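Local coordinates for protein LYND (Lyngbya aestuarii, PDB 4V1T) that probably catalyses the ATP-dependent cyclodehydration of residues such as cysteine in a peptide substrate to azoline heterocycles, as a YcaO-family enzyme that binds ADP, magnesium and zinc ions, at residues 556-561 and 620-625. Residues are numbered along the deposited sequence; the frame is centred on the assembly and turned at random.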
loop_
_atom_site.group_PDB
_atom_site.type_symbol
_atom_site.label_atom_id
_atom_site.label_comp_id
_atom_site.label_asym_id
_atom_site.label_seq_id
_atom_site.Cartn_x
_atom_site.Cartn_y
_atom_site.Cartn_z
ATOM N N ALA B 556 -30.309 -7.212 -23.618
ATOM C CA ALA B 556 -31.686 -6.748 -23.844
ATOM C C ALA B 556 -32.442 -7.701 -24.762
ATOM O O ALA B 556 -33.567 -8.087 -24.471
ATOM C CB ALA B 556 -31.685 -5.345 -24.430
ATOM N N LEU B 557 -31.812 -8.078 -25.867
ATOM C CA LEU B 557 -32.422 -8.982 -26.832
ATOM C C LEU B 557 -32.794 -10.292 -26.166
ATOM O O LEU B 557 -33.925 -10.771 -26.293
ATOM C CB LEU B 557 -31.457 -9.249 -27.995
ATOM C CG LEU B 557 -31.109 -8.057 -28.899
ATOM C CD1 LEU B 557 -30.207 -8.500 -30.038
ATOM C CD2 LEU B 557 -32.350 -7.369 -29.451
ATOM N N TRP B 558 -31.835 -10.868 -25.453
ATOM C CA TRP B 558 -32.028 -12.150 -24.793
ATOM C C TRP B 558 -33.081 -12.078 -23.699
ATOM O O TRP B 558 -34.009 -12.894 -23.660
ATOM C CB TRP B 558 -30.701 -12.637 -24.210
ATOM C CG TRP B 558 -30.837 -13.646 -23.103
ATOM C CD1 TRP B 558 -31.353 -14.905 -23.191
ATOM C CD2 TRP B 558 -30.421 -13.474 -21.741
ATOM N NE1 TRP B 558 -31.300 -15.526 -21.959
ATOM C CE2 TRP B 558 -30.724 -14.670 -21.058
ATOM C CE3 TRP B 558 -29.818 -12.426 -21.037
ATOM C CZ2 TRP B 558 -30.452 -14.840 -19.702
ATOM C CZ3 TRP B 558 -29.548 -12.597 -19.693
ATOM C CH2 TRP B 558 -29.865 -13.796 -19.038
ATOM N N TRP B 559 -32.942 -11.091 -22.823
ATOM C CA TRP B 559 -33.773 -10.997 -21.631
ATOM C C TRP B 559 -35.247 -10.720 -21.923
ATOM O O TRP B 559 -36.134 -11.370 -21.372
ATOM C CB TRP B 559 -33.232 -9.903 -20.711
ATOM C CG TRP B 559 -34.008 -9.762 -19.450
ATOM C CD1 TRP B 559 -35.056 -8.916 -19.224
ATOM C CD2 TRP B 559 -33.812 -10.488 -18.239
ATOM N NE1 TRP B 559 -35.520 -9.068 -17.944
ATOM C CE2 TRP B 559 -34.772 -10.027 -17.317
ATOM C CE3 TRP B 559 -32.910 -11.479 -17.836
ATOM C CZ2 TRP B 559 -34.862 -10.530 -16.026
ATOM C CZ3 TRP B 559 -33.001 -11.978 -16.555
ATOM C CH2 TRP B 559 -33.972 -11.505 -15.663
ATOM N N TYR B 560 -35.512 -9.742 -22.777
ATOM C CA TYR B 560 -36.875 -9.266 -22.970
ATOM C C TYR B 560 -37.643 -10.086 -23.997
ATOM O O TYR B 560 -38.872 -10.146 -23.945
ATOM C CB TYR B 560 -36.864 -7.782 -23.341
ATOM C CG TYR B 560 -36.420 -6.936 -22.179
ATOM C CD1 TYR B 560 -37.274 -6.687 -21.098
ATOM C CD2 TYR B 560 -35.123 -6.432 -22.120
ATOM C CE1 TYR B 560 -36.848 -5.939 -20.015
ATOM C CE2 TYR B 560 -34.696 -5.684 -21.048
ATOM C CZ TYR B 560 -35.555 -5.442 -19.999
ATOM O OH TYR B 560 -35.104 -4.699 -18.935
ATOM N N ASN B 561 -36.932 -10.728 -24.918
ATOM C CA ASN B 561 -37.559 -11.720 -25.787
ATOM C C ASN B 561 -37.579 -13.087 -25.102
ATOM O O ASN B 561 -38.183 -14.019 -25.606
ATOM C CB ASN B 561 -36.836 -11.814 -27.128
ATOM C CG ASN B 561 -36.936 -10.534 -27.937
ATOM O OD1 ASN B 561 -37.955 -10.266 -28.576
ATOM N ND2 ASN B 561 -35.872 -9.745 -27.925
ATOM N N LEU B 620 -30.418 -16.017 -7.545
ATOM C CA LEU B 620 -30.059 -15.966 -8.946
ATOM C C LEU B 620 -29.228 -14.721 -9.191
ATOM O O LEU B 620 -29.648 -13.589 -8.953
ATOM C CB LEU B 620 -31.298 -15.964 -9.852
ATOM C CG LEU B 620 -32.112 -17.257 -9.824
ATOM C CD1 LEU B 620 -33.382 -17.098 -10.645
ATOM C CD2 LEU B 620 -31.280 -18.429 -10.329
ATOM N N ILE B 621 -28.021 -14.951 -9.657
ATOM C CA ILE B 621 -27.129 -13.871 -9.950
ATOM C C ILE B 621 -26.580 -14.084 -11.342
ATOM O O ILE B 621 -26.450 -15.204 -11.820
ATOM C CB ILE B 621 -26.043 -13.773 -8.861
ATOM C CG1 ILE B 621 -26.726 -13.335 -7.556
ATOM C CG2 ILE B 621 -24.962 -12.772 -9.255
ATOM C CD1 ILE B 621 -25.877 -13.387 -6.350
ATOM N N LEU B 622 -26.277 -12.991 -12.003
ATOM C CA LEU B 622 -25.725 -13.066 -13.327
ATOM C C LEU B 622 -24.835 -11.861 -13.617
ATOM O O LEU B 622 -24.878 -10.847 -12.913
ATOM C CB LEU B 622 -26.853 -13.203 -14.346
ATOM C CG LEU B 622 -28.053 -12.303 -14.103
ATOM C CD1 LEU B 622 -27.731 -10.923 -14.608
ATOM C CD2 LEU B 622 -29.292 -12.849 -14.784
ATOM N N GLY B 623 -24.011 -11.992 -14.645
ATOM C CA GLY B 623 -23.039 -10.972 -14.990
ATOM C C GLY B 623 -22.759 -11.038 -16.471
ATOM O O GLY B 623 -22.890 -12.098 -17.083
ATOM N N PHE B 624 -22.383 -9.903 -17.048
ATOM C CA PHE B 624 -22.251 -9.795 -18.497
ATOM C C PHE B 624 -20.895 -9.270 -18.913
ATOM O O PHE B 624 -20.176 -8.649 -18.120
ATOM C CB PHE B 624 -23.312 -8.857 -19.046
ATOM C CG PHE B 624 -24.649 -9.033 -18.427
ATOM C CD1 PHE B 624 -25.374 -10.184 -18.642
ATOM C CD2 PHE B 624 -25.193 -8.029 -17.642
ATOM C CE1 PHE B 624 -26.621 -10.334 -18.082
ATOM C CE2 PHE B 624 -26.437 -8.170 -17.082
ATOM C CZ PHE B 624 -27.155 -9.322 -17.306
ATOM N N GLY B 625 -20.561 -9.516 -20.171
ATOM C CA GLY B 625 -19.312 -9.052 -20.741
ATOM C C GLY B 625 -19.323 -9.235 -22.244
ATOM O O GLY B 625 -19.884 -10.199 -22.757
#
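Two neighbouring tryptophans on helix 538-561, Trp-558 and Trp-559, reach across to Leu-622 and Phe-624 of strand 621-626, a case of large side chains spanning a wide backbone separation: the axes of the short helix and strand segments come no closer than 12.4 Å. Every touch between the segments is apolar. CZ3 of Trp-558 meets CE1 of Phe-624 at 4.0 Å, the two side chains crossing at about a right angle. Leu-622 offers one methyl to both indoles. Its CD2 lies at the edge of the Trp-558 ring, near its plane and 4.4 Å from CH2, and also 4.2 Å from CZ3 of Trp-559. The extended first torsion of Trp-559 (chi1 -179°) carries its benzo ring out to that methyl. Gly-623 separates the two strand residues, whose side chains both leave toward the helix.

Polar groups find partners elsewhere: NE1 of Trp-558 and of Trp-559 hydrogen-bond to the backbone O of Tyr-674 and of Thr-771 respectively, and the backbone N of Phe-624 to Glu-640 OE1. The arrangement is a buried helix-on-sheet packing within the YcaO domain, joining helix 538-561 to an edge strand of a three-stranded antiparallel sheet, with the Phe-624 side chain about 6 Å from a bound magnesium ion.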